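Local structure of transcriptional regulator, PadR family (Enterococcus faecalis, 3HHH) at residues G16-I21 with L54-N59; A20-K25 with Y30-I35; G12-L17 with K34-Q39. The protein probably binds DNA as a dimer through a winged helix-turn-helix domain and regulates transcription, as in other members of the PadR family. All coordinates share one frame; numbering follows the deposited sequence.

Contact 1 (G16-I21 with L54-N59); sequences GLVLAI and LRLEKN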
loop_
_atom_site.group_PDB
_atom_site.type_symbol
_atom_site.label_atom_id
_atom_site.label_comp_id
_atom_site.label_asym_id
_atom_site.label_seq_id
_atom_site.Cartn_x
_atom_site.Cartn_y
_atom_site.Cartn_z
ATOM N N GLY B 16 8.425 4.081 2.085
ATOM C CA GLY B 16 9.439 3.039 2.183
ATOM C C GLY B 16 10.408 3.046 1.021
ATOM O O GLY B 16 11.612 2.903 1.215
ATOM N N LEU B 17 9.881 3.207 -0.187
ATOM C CA LEU B 17 10.709 3.256 -1.389
ATOM C C LEU B 17 11.578 4.510 -1.425
ATOM O O LEU B 17 12.708 4.473 -1.903
ATOM C CB LEU B 17 9.833 3.210 -2.644
ATOM C CG LEU B 17 9.011 1.942 -2.877
ATOM C CD1 LEU B 17 8.244 2.070 -4.185
ATOM C CD2 LEU B 17 9.903 0.696 -2.883
ATOM N N VAL B 18 11.040 5.621 -0.932
ATOM C CA VAL B 18 11.799 6.866 -0.854
ATOM C C VAL B 18 12.982 6.685 0.092
ATOM O O VAL B 18 14.111 7.018 -0.258
ATOM C CB VAL B 18 10.908 8.058 -0.415
ATOM C CG1 VAL B 18 11.755 9.237 0.038
ATOM C CG2 VAL B 18 9.983 8.466 -1.554
ATOM N N LEU B 19 12.731 6.139 1.277
ATOM C CA LEU B 19 13.818 5.842 2.205
ATOM C C LEU B 19 14.865 4.969 1.512
ATOM O O LEU B 19 16.066 5.250 1.585
ATOM C CB LEU B 19 13.299 5.147 3.470
ATOM C CG LEU B 19 12.460 5.973 4.451
ATOM C CD1 LEU B 19 12.136 5.139 5.687
ATOM C CD2 LEU B 19 13.162 7.258 4.851
ATOM N N ALA B 20 14.392 3.931 0.818
ATOM C CA ALA B 20 15.252 3.006 0.080
ATOM C C ALA B 20 16.180 3.728 -0.889
ATOM O O ALA B 20 17.391 3.485 -0.889
ATOM C CB ALA B 20 14.405 1.992 -0.674
ATOM N N ILE B 21 15.609 4.613 -1.705
ATOM C CA ILE B 21 16.385 5.366 -2.695
ATOM C C ILE B 21 17.455 6.239 -2.032
ATOM O O ILE B 21 18.602 6.264 -2.478
ATOM C CB ILE B 21 15.480 6.243 -3.582
ATOM C CG1 ILE B 21 14.621 5.367 -4.496
ATOM C CG2 ILE B 21 16.313 7.190 -4.433
ATOM C CD1 ILE B 21 13.438 6.098 -5.102
ATOM N N LEU B 54 9.222 16.184 3.149
ATOM C CA LEU B 54 8.925 17.047 4.295
ATOM C C LEU B 54 8.654 16.209 5.542
ATOM O O LEU B 54 9.173 16.503 6.618
ATOM C CB LEU B 54 7.726 17.966 4.009
ATOM C CG LEU B 54 8.038 19.289 3.301
ATOM C CD1 LEU B 54 6.765 19.925 2.745
ATOM C CD2 LEU B 54 8.759 20.248 4.243
ATOM N N ARG B 55 7.854 15.157 5.388
ATOM C CA ARG B 55 7.474 14.317 6.520
ATOM C C ARG B 55 8.656 13.511 7.060
ATOM O O ARG B 55 8.822 13.386 8.275
ATOM C CB ARG B 55 6.321 13.381 6.141
ATOM C CG ARG B 55 5.774 12.608 7.333
ATOM C CD ARG B 55 4.509 11.833 7.004
ATOM N NE ARG B 55 4.095 11.023 8.148
ATOM C CZ ARG B 55 4.646 9.861 8.499
ATOM N NH1 ARG B 55 5.644 9.337 7.792
ATOM N NH2 ARG B 55 4.193 9.211 9.567
ATOM N N LEU B 56 9.465 12.965 6.157
ATOM C CA LEU B 56 10.666 12.225 6.544
ATOM C C LEU B 56 11.601 13.102 7.370
ATOM O O LEU B 56 12.083 12.689 8.431
ATOM C CB LEU B 56 11.410 11.708 5.307
ATOM C CG LEU B 56 10.728 10.602 4.501
ATOM C CD1 LEU B 56 11.538 10.310 3.253
ATOM C CD2 LEU B 56 10.540 9.341 5.340
ATOM N N GLU B 57 11.848 14.310 6.868
ATOM C CA GLU B 57 12.678 15.293 7.557
ATOM C C GLU B 57 12.093 15.645 8.921
ATOM O O GLU B 57 12.795 15.595 9.930
ATOM C CB GLU B 57 12.824 16.552 6.696
ATOM C CG GLU B 57 13.619 17.679 7.353
ATOM C CD GLU B 57 14.301 18.596 6.345
ATOM O OE1 GLU B 57 13.910 18.581 5.153
ATOM O OE2 GLU B 57 15.234 19.328 6.746
ATOM N N LYS B 58 10.805 15.976 8.948
ATOM C CA LYS B 58 10.112 16.345 10.190
ATOM C C LYS B 58 10.378 15.336 11.313
ATOM O O LYS B 58 10.634 15.726 12.448
ATOM C CB LYS B 58 8.602 16.480 9.937
ATOM C CG LYS B 58 7.778 16.962 11.138
ATOM C CD LYS B 58 6.275 16.793 10.893
ATOM C CE LYS B 58 5.510 16.499 12.184
ATOM N NZ LYS B 58 5.529 17.638 13.144
ATOM N N ASN B 59 10.337 14.048 10.982
ATOM C CA ASN B 59 10.549 12.981 11.964
ATOM C C ASN B 59 12.023 12.580 12.131
ATOM O O ASN B 59 12.338 11.647 12.875
ATOM C CB ASN B 59 9.712 11.757 11.586
ATOM C CG ASN B 59 8.220 12.041 11.604
ATOM O OD1 ASN B 59 7.530 11.732 12.579
ATOM N ND2 ASN B 59 7.715 12.640 10.530
#

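Contact 2 (A20-K25 with Y30-I35); sequences AIIQRK and YEITKI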
loop_
_atom_site.group_PDB
_atom_site.type_symbol
_atom_site.label_atom_id
_atom_site.label_comp_id
_atom_site.label_asym_id
_atom_site.label_seq_id
_atom_site.Cartn_x
_atom_site.Cartn_y
_atom_site.Cartn_z
ATOM N N ALA B 20 14.392 3.931 0.818
ATOM C CA ALA B 20 15.252 3.006 0.080
ATOM C C ALA B 20 16.180 3.728 -0.889
ATOM O O ALA B 20 17.391 3.485 -0.889
ATOM C CB ALA B 20 14.405 1.992 -0.674
ATOM N N ILE B 21 15.609 4.613 -1.705
ATOM C CA ILE B 21 16.385 5.366 -2.695
ATOM C C ILE B 21 17.455 6.239 -2.032
ATOM O O ILE B 21 18.602 6.264 -2.478
ATOM C CB ILE B 21 15.480 6.243 -3.582
ATOM C CG1 ILE B 21 14.621 5.367 -4.496
ATOM C CG2 ILE B 21 16.313 7.190 -4.433
ATOM C CD1 ILE B 21 13.438 6.098 -5.102
ATOM N N ILE B 22 17.084 6.933 -0.961
ATOM C CA ILE B 22 18.022 7.791 -0.229
ATOM C C ILE B 22 19.180 6.982 0.390
ATOM O O ILE B 22 20.329 7.443 0.405
ATOM C CB ILE B 22 17.298 8.615 0.869
ATOM C CG1 ILE B 22 16.282 9.589 0.245
ATOM C CG2 ILE B 22 18.292 9.400 1.698
ATOM C CD1 ILE B 22 15.293 10.183 1.247
ATOM N N GLN B 23 18.879 5.780 0.887
ATOM C CA GLN B 23 19.905 4.892 1.459
ATOM C C GLN B 23 21.004 4.560 0.453
ATOM O O GLN B 23 22.181 4.501 0.800
ATOM C CB GLN B 23 19.282 3.576 1.932
ATOM C CG GLN B 23 20.187 2.755 2.856
ATOM C CD GLN B 23 19.799 1.285 2.914
ATOM O OE1 GLN B 23 19.501 0.666 1.891
ATOM N NE2 GLN B 23 19.809 0.718 4.115
ATOM N N ARG B 24 20.598 4.340 -0.793
ATOM C CA ARG B 24 21.503 3.904 -1.848
ATOM C C ARG B 24 22.451 5.031 -2.255
ATOM O O ARG B 24 23.653 4.810 -2.419
ATOM C CB ARG B 24 20.696 3.445 -3.065
ATOM C CG ARG B 24 21.057 2.062 -3.580
ATOM C CD ARG B 24 20.395 1.800 -4.926
ATOM N NE ARG B 24 18.948 2.050 -4.886
ATOM C CZ ARG B 24 18.139 2.069 -5.947
ATOM N NH1 ARG B 24 18.606 1.838 -7.174
ATOM N NH2 ARG B 24 16.844 2.309 -5.776
ATOM N N LYS B 25 21.899 6.234 -2.412
ATOM C CA LYS B 25 22.663 7.396 -2.860
ATOM C C LYS B 25 22.098 8.695 -2.272
ATOM O O LYS B 25 20.878 8.866 -2.189
ATOM C CB LYS B 25 22.630 7.473 -4.391
ATOM C CG LYS B 25 23.676 8.409 -5.008
ATOM C CD LYS B 25 23.296 8.803 -6.434
ATOM C CE LYS B 25 24.429 9.536 -7.139
ATOM N NZ LYS B 25 24.102 9.828 -8.569
ATOM N N TYR B 30 14.178 15.667 -7.464
ATOM C CA TYR B 30 14.108 15.364 -8.895
ATOM C C TYR B 30 14.752 14.016 -9.208
ATOM O O TYR B 30 14.200 13.232 -9.975
ATOM C CB TYR B 30 14.771 16.467 -9.732
ATOM C CG TYR B 30 14.470 16.376 -11.215
ATOM C CD1 TYR B 30 15.179 15.497 -12.042
ATOM C CD2 TYR B 30 13.479 17.164 -11.795
ATOM C CE1 TYR B 30 14.904 15.405 -13.400
ATOM C CE2 TYR B 30 13.199 17.078 -13.156
ATOM C CZ TYR B 30 13.914 16.198 -13.951
ATOM O OH TYR B 30 13.637 16.110 -15.295
ATOM N N GLU B 31 15.926 13.768 -8.628
ATOM C CA GLU B 31 16.614 12.481 -8.782
ATOM C C GLU B 31 15.742 11.340 -8.282
ATOM O O GLU B 31 15.593 10.328 -8.960
ATOM C CB GLU B 31 17.937 12.466 -8.009
ATOM C CG GLU B 31 19.126 13.038 -8.758
ATOM C CD GLU B 31 20.392 13.085 -7.906
ATOM O OE1 GLU B 31 20.297 12.906 -6.674
ATOM O OE2 GLU B 31 21.486 13.316 -8.470
ATOM N N ILE B 32 15.166 11.522 -7.094
ATOM C CA ILE B 32 14.342 10.499 -6.450
ATOM C C ILE B 32 13.112 10.178 -7.293
ATOM O O ILE B 32 12.804 9.008 -7.535
ATOM C CB ILE B 32 13.871 10.943 -5.047
ATOM C CG1 ILE B 32 15.070 11.170 -4.118
ATOM C CG2 ILE B 32 12.929 9.905 -4.449
ATOM C CD1 ILE B 32 14.693 11.701 -2.744
ATOM N N THR B 33 12.417 11.224 -7.737
ATOM C CA THR B 33 11.223 11.074 -8.567
ATOM C C THR B 33 11.555 10.391 -9.893
ATOM O O THR B 33 10.788 9.559 -10.370
ATOM C CB THR B 33 10.553 12.445 -8.842
ATOM O OG1 THR B 33 10.381 13.153 -7.607
ATOM C CG2 THR B 33 9.195 12.268 -9.513
ATOM N N LYS B 34 12.706 10.733 -10.467
ATOM C CA LYS B 34 13.131 10.190 -11.760
ATOM C C LYS B 34 13.454 8.693 -11.671
ATOM O O LYS B 34 13.137 7.929 -12.588
ATOM C CB LYS B 34 14.349 10.960 -12.290
ATOM C CG LYS B 34 14.551 10.833 -13.796
ATOM C CD LYS B 34 16.024 10.846 -14.180
ATOM C CE LYS B 34 16.204 10.713 -15.683
ATOM N NZ LYS B 34 15.605 9.457 -16.224
ATOM N N ILE B 35 14.092 8.288 -10.573
ATOM C CA ILE B 35 14.372 6.875 -10.300
ATOM C C ILE B 35 13.078 6.082 -10.131
ATOM O O ILE B 35 12.918 5.022 -10.734
ATOM C CB ILE B 35 15.233 6.698 -9.031
ATOM C CG1 ILE B 35 16.665 7.170 -9.293
ATOM C CG2 ILE B 35 15.242 5.240 -8.583
ATOM C CD1 ILE B 35 17.528 7.219 -8.053
#

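Contact 3 (G12-L17 with K34-Q39); sequences GILEGL and KILNDQ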
loop_
_atom_site.group_PDB
_atom_site.type_symbol
_atom_site.label_atom_id
_atom_site.label_comp_id
_atom_site.label_asym_id
_atom_site.label_seq_id
_atom_site.Cartn_x
_atom_site.Cartn_y
_atom_site.Cartn_z
ATOM N N GLY B 12 2.071 4.377 2.269
ATOM C CA GLY B 12 2.895 3.539 3.137
ATOM C C GLY B 12 4.084 2.949 2.402
ATOM O O GLY B 12 5.205 2.958 2.915
ATOM N N ILE B 13 3.838 2.434 1.200
ATOM C CA ILE B 13 4.880 1.860 0.361
ATOM C C ILE B 13 5.829 2.938 -0.141
ATOM O O ILE B 13 7.044 2.777 -0.078
ATOM C CB ILE B 13 4.290 1.137 -0.872
ATOM C CG1 ILE B 13 3.312 0.034 -0.442
ATOM C CG2 ILE B 13 5.412 0.558 -1.742
ATOM C CD1 ILE B 13 2.767 -0.781 -1.595
ATOM N N LEU B 14 5.272 4.035 -0.638
ATOM C CA LEU B 14 6.076 5.077 -1.275
ATOM C C LEU B 14 7.084 5.685 -0.308
ATOM O O LEU B 14 8.232 5.932 -0.683
ATOM C CB LEU B 14 5.180 6.164 -1.867
ATOM C CG LEU B 14 5.875 7.137 -2.826
ATOM C CD1 LEU B 14 6.631 6.394 -3.922
ATOM C CD2 LEU B 14 4.851 8.105 -3.427
ATOM N N GLU B 15 6.654 5.918 0.931
ATOM C CA GLU B 15 7.561 6.346 2.000
ATOM C C GLU B 15 8.733 5.375 2.110
ATOM O O GLU B 15 9.888 5.789 2.206
ATOM C CB GLU B 15 6.839 6.416 3.351
ATOM C CG GLU B 15 5.951 7.655 3.557
ATOM C CD GLU B 15 4.532 7.523 2.988
ATOM O OE1 GLU B 15 4.258 6.577 2.210
ATOM O OE2 GLU B 15 3.689 8.385 3.329
ATOM N N GLY B 16 8.425 4.081 2.085
ATOM C CA GLY B 16 9.439 3.039 2.183
ATOM C C GLY B 16 10.408 3.046 1.021
ATOM O O GLY B 16 11.612 2.903 1.215
ATOM N N LEU B 17 9.881 3.207 -0.187
ATOM C CA LEU B 17 10.709 3.256 -1.389
ATOM C C LEU B 17 11.578 4.510 -1.425
ATOM O O LEU B 17 12.708 4.473 -1.903
ATOM C CB LEU B 17 9.833 3.210 -2.644
ATOM C CG LEU B 17 9.011 1.942 -2.877
ATOM C CD1 LEU B 17 8.244 2.070 -4.185
ATOM C CD2 LEU B 17 9.903 0.696 -2.883
ATOM N N LYS B 34 12.706 10.733 -10.467
ATOM C CA LYS B 34 13.131 10.190 -11.760
ATOM C C LYS B 34 13.454 8.693 -11.671
ATOM O O LYS B 34 13.137 7.929 -12.588
ATOM C CB LYS B 34 14.349 10.960 -12.290
ATOM C CG LYS B 34 14.551 10.833 -13.796
ATOM C CD LYS B 34 16.024 10.846 -14.180
ATOM C CE LYS B 34 16.204 10.713 -15.683
ATOM N NZ LYS B 34 15.605 9.457 -16.224
ATOM N N ILE B 35 14.092 8.288 -10.573
ATOM C CA ILE B 35 14.372 6.875 -10.300
ATOM C C ILE B 35 13.078 6.082 -10.131
ATOM O O ILE B 35 12.918 5.022 -10.734
ATOM C CB ILE B 35 15.233 6.698 -9.031
ATOM C CG1 ILE B 35 16.665 7.170 -9.293
ATOM C CG2 ILE B 35 15.242 5.240 -8.583
ATOM C CD1 ILE B 35 17.528 7.219 -8.053
ATOM N N LEU B 36 12.164 6.596 -9.310
ATOM C CA LEU B 36 10.844 5.978 -9.137
ATOM C C LEU B 36 10.123 5.834 -10.478
ATOM O O LEU B 36 9.573 4.772 -10.783
ATOM C CB LEU B 36 9.982 6.790 -8.166
ATOM C CG LEU B 36 10.319 6.622 -6.683
ATOM C CD1 LEU B 36 9.833 7.809 -5.862
ATOM C CD2 LEU B 36 9.738 5.317 -6.145
ATOM N N ASN B 37 10.141 6.901 -11.275
ATOM C CA ASN B 37 9.511 6.893 -12.598
ATOM C C ASN B 37 10.067 5.797 -13.505
ATOM O O ASN B 37 9.310 5.156 -14.232
ATOM C CB ASN B 37 9.670 8.256 -13.293
ATOM C CG ASN B 37 8.881 9.362 -12.612
ATOM O OD1 ASN B 37 8.086 9.112 -11.706
ATOM N ND2 ASN B 37 9.109 10.596 -13.042
ATOM N N ASP B 38 11.383 5.579 -13.444
ATOM C CA ASP B 38 12.055 4.601 -14.310
ATOM C C ASP B 38 11.920 3.147 -13.841
ATOM O O ASP B 38 12.420 2.247 -14.514
ATOM C CB ASP B 38 13.555 4.930 -14.433
ATOM C CG ASP B 38 13.822 6.272 -15.111
ATOM O OD1 ASP B 38 12.959 6.759 -15.872
ATOM O OD2 ASP B 38 14.912 6.840 -14.879
ATOM N N GLN B 39 11.259 2.913 -12.705
ATOM C CA GLN B 39 11.254 1.582 -12.069
ATOM C C GLN B 39 10.030 0.628 -12.144
ATOM O O GLN B 39 10.162 -0.508 -11.696
ATOM C CB GLN B 39 11.669 1.734 -10.596
ATOM C CG GLN B 39 13.153 1.981 -10.408
ATOM C CD GLN B 39 13.996 0.822 -10.882
ATOM O OE1 GLN B 39 13.782 -0.322 -10.480
ATOM N NE2 GLN B 39 14.962 1.109 -11.749
#

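Contact 1 (G16-I21 with L54-N59)
Leu-56 reaches from helix 46-58 to helix 13-24 and sets its two methyls against two consecutive residues, Val-18 and Leu-19. The helices are the first and third of the three-helix bundle in a PadR-type winged helix-turn-helix domain, and the nearest CA atoms of the two segments, those of Leu-19 and Leu-56, are 8.3 Å apart. The two methyls divide the contact unevenly. Leu-56 CD1 lies 3.4 Å from Val-18 CG1, while Leu-56 CD2 meets Leu-19 CD2, also at 3.4 Å. Leu-19 CD2 additionally comes within 3.8 Å of Leu-56 CD1, which places this one methyl against both branches of the leucine fork.

The two partners arrive differently. Val-18 has its CA-CB bond aimed at the opposite helix, and CG1, lying opposite the backbone N (chi1 164°), is the branch that touches. Leu-19 starts out across the interface rather than into it; with CG beside the backbone N (chi1 -70°) and CD1 taking the extended position, the side branch CD2 turns onto Leu-56. All three residues are buried, and the join between them is wholly apolar.

Outside this first shell, Val-62 of strand 62-69 touches both Leu-19 and Leu-56, and Trp-61 packs on Leu-56, so the start of the wing hairpin closes over the leucine pair. Just past the end of helix 46-58, Asn-59 folds its side chain back onto the last turn: ND2 donates to Arg-55 O at 2.6 Å, with that oxygen in the amide plane, and the same carbonyl accepts Asn-59 N from the opposite face.

Contact 2 (A20-K25 with Y30-I35)
Ile-21 faces helix 29-37 and offers it three side-chain carbons, which fit against both Ile-32 and Ile-35. Its CD1 lies 3.9 Å from Ile-32 CG2 and also rests near the backbone oxygen of that residue. Its CG2 branch, opposite the backbone N with CG1 beside that nitrogen (chi1 -69°), meets Ile-35 CD1 at 3.8 Å. Ile-21 and Ile-35 run past one another in opposite directions, and accordingly Ile-35 CG2 comes back to within 4.0 Å of Ile-21 CD1.

Ile-22 begins its side chain along the flank of the interface and touches at one point, CG1 to Ile-32 CD1 at 4.0 Å. Ile-32 thus meets the first helix through two branches, CG2 with Ile-21 and CD1 with Ile-22. Helices 13-24 and 29-37 are the first two of the winged helix-turn-helix bundle, and the local axes of 20-24 and 30-35 pass 10.5 Å apart at 116°. Val-49 of helix 46-58 also packs on Ile-32, bringing the third helix to the same residue.

At the exposed margin, the guanidinium of Arg-24 only just reaches Ile-35, NH2 coming obliquely to 4.4 Å from CG2; Met-105 of the second subunit packs on this arginine and on Ile-21. Lys-25, the first residue to leave helical geometry, stretches an extended chain toward helix 29-37. Its NZ stays 4.4 Å from Glu-31 OE2, beyond salt-bridge distance, whereas the other carboxylate oxygen, Glu-31 OE1, is hydrogen-bonded to Thr-27 OG1 in the intervening turn.

Contact 3 (G12-L17 with K34-Q39)
Where helix 13-24 begins and helix 29-37 ends, the two segments approach through side chains, their nearest CA atoms being those of Leu-17 and Leu-36, at 8.2 Å. Gly-12 occupies the N-cap position of the first helix, with a positive phi of 83° that suits glycine.

Leu-36 bridges the gap. Its CA-CB bond is aimed at the other helix, and its CD2 methyl rests against two residues three positions apart, 4.0 Å from Leu-14 CD1 and 4.1 Å from both CD1 and CB of Leu-17. Leu-14 leaves its helix along the flank, but with CG opposite the backbone N (chi1 -167°) and chi2 at 52° its CD1 swings over to both methyls of Leu-36.

Phe-41, in the loop after helix 29-37, packs on Leu-17 and Leu-36, while Ile-52 of helix 46-58 touches Leu-14, completing an apolar corner of the winged-helix domain. Val-102 of the second subunit also packs on Leu-17, so the dimer partner reaches this corner.

With only aliphatic carbons meeting between the segments, their cohesion rests on shape and exclusion of water, without the directional constraint that a polar bond would impose.

Overall arrangement
The three contacts illustrate how one helix can organise a small, probably DNA-binding, winged-helix domain. All draw on helix 13-24: contact 3 uses its start, contact 1 its middle and contact 2 its end, with Gly-16 and Leu-17 shared by contacts 3 and 1, and Ala-20 and Ile-21 by contacts 1 and 2. Contacts 2 and 3 join it to helix 29-37, contact 1 to the following helix 46-58. Their centres lie about 8 to 11 Å apart; contacts 2 and 3 also share Lys-34 and Ile-35, and Ile-21 packs on Leu-36. The second subunit touches all three, consistent with a domain whose core adjoins the dimer interface.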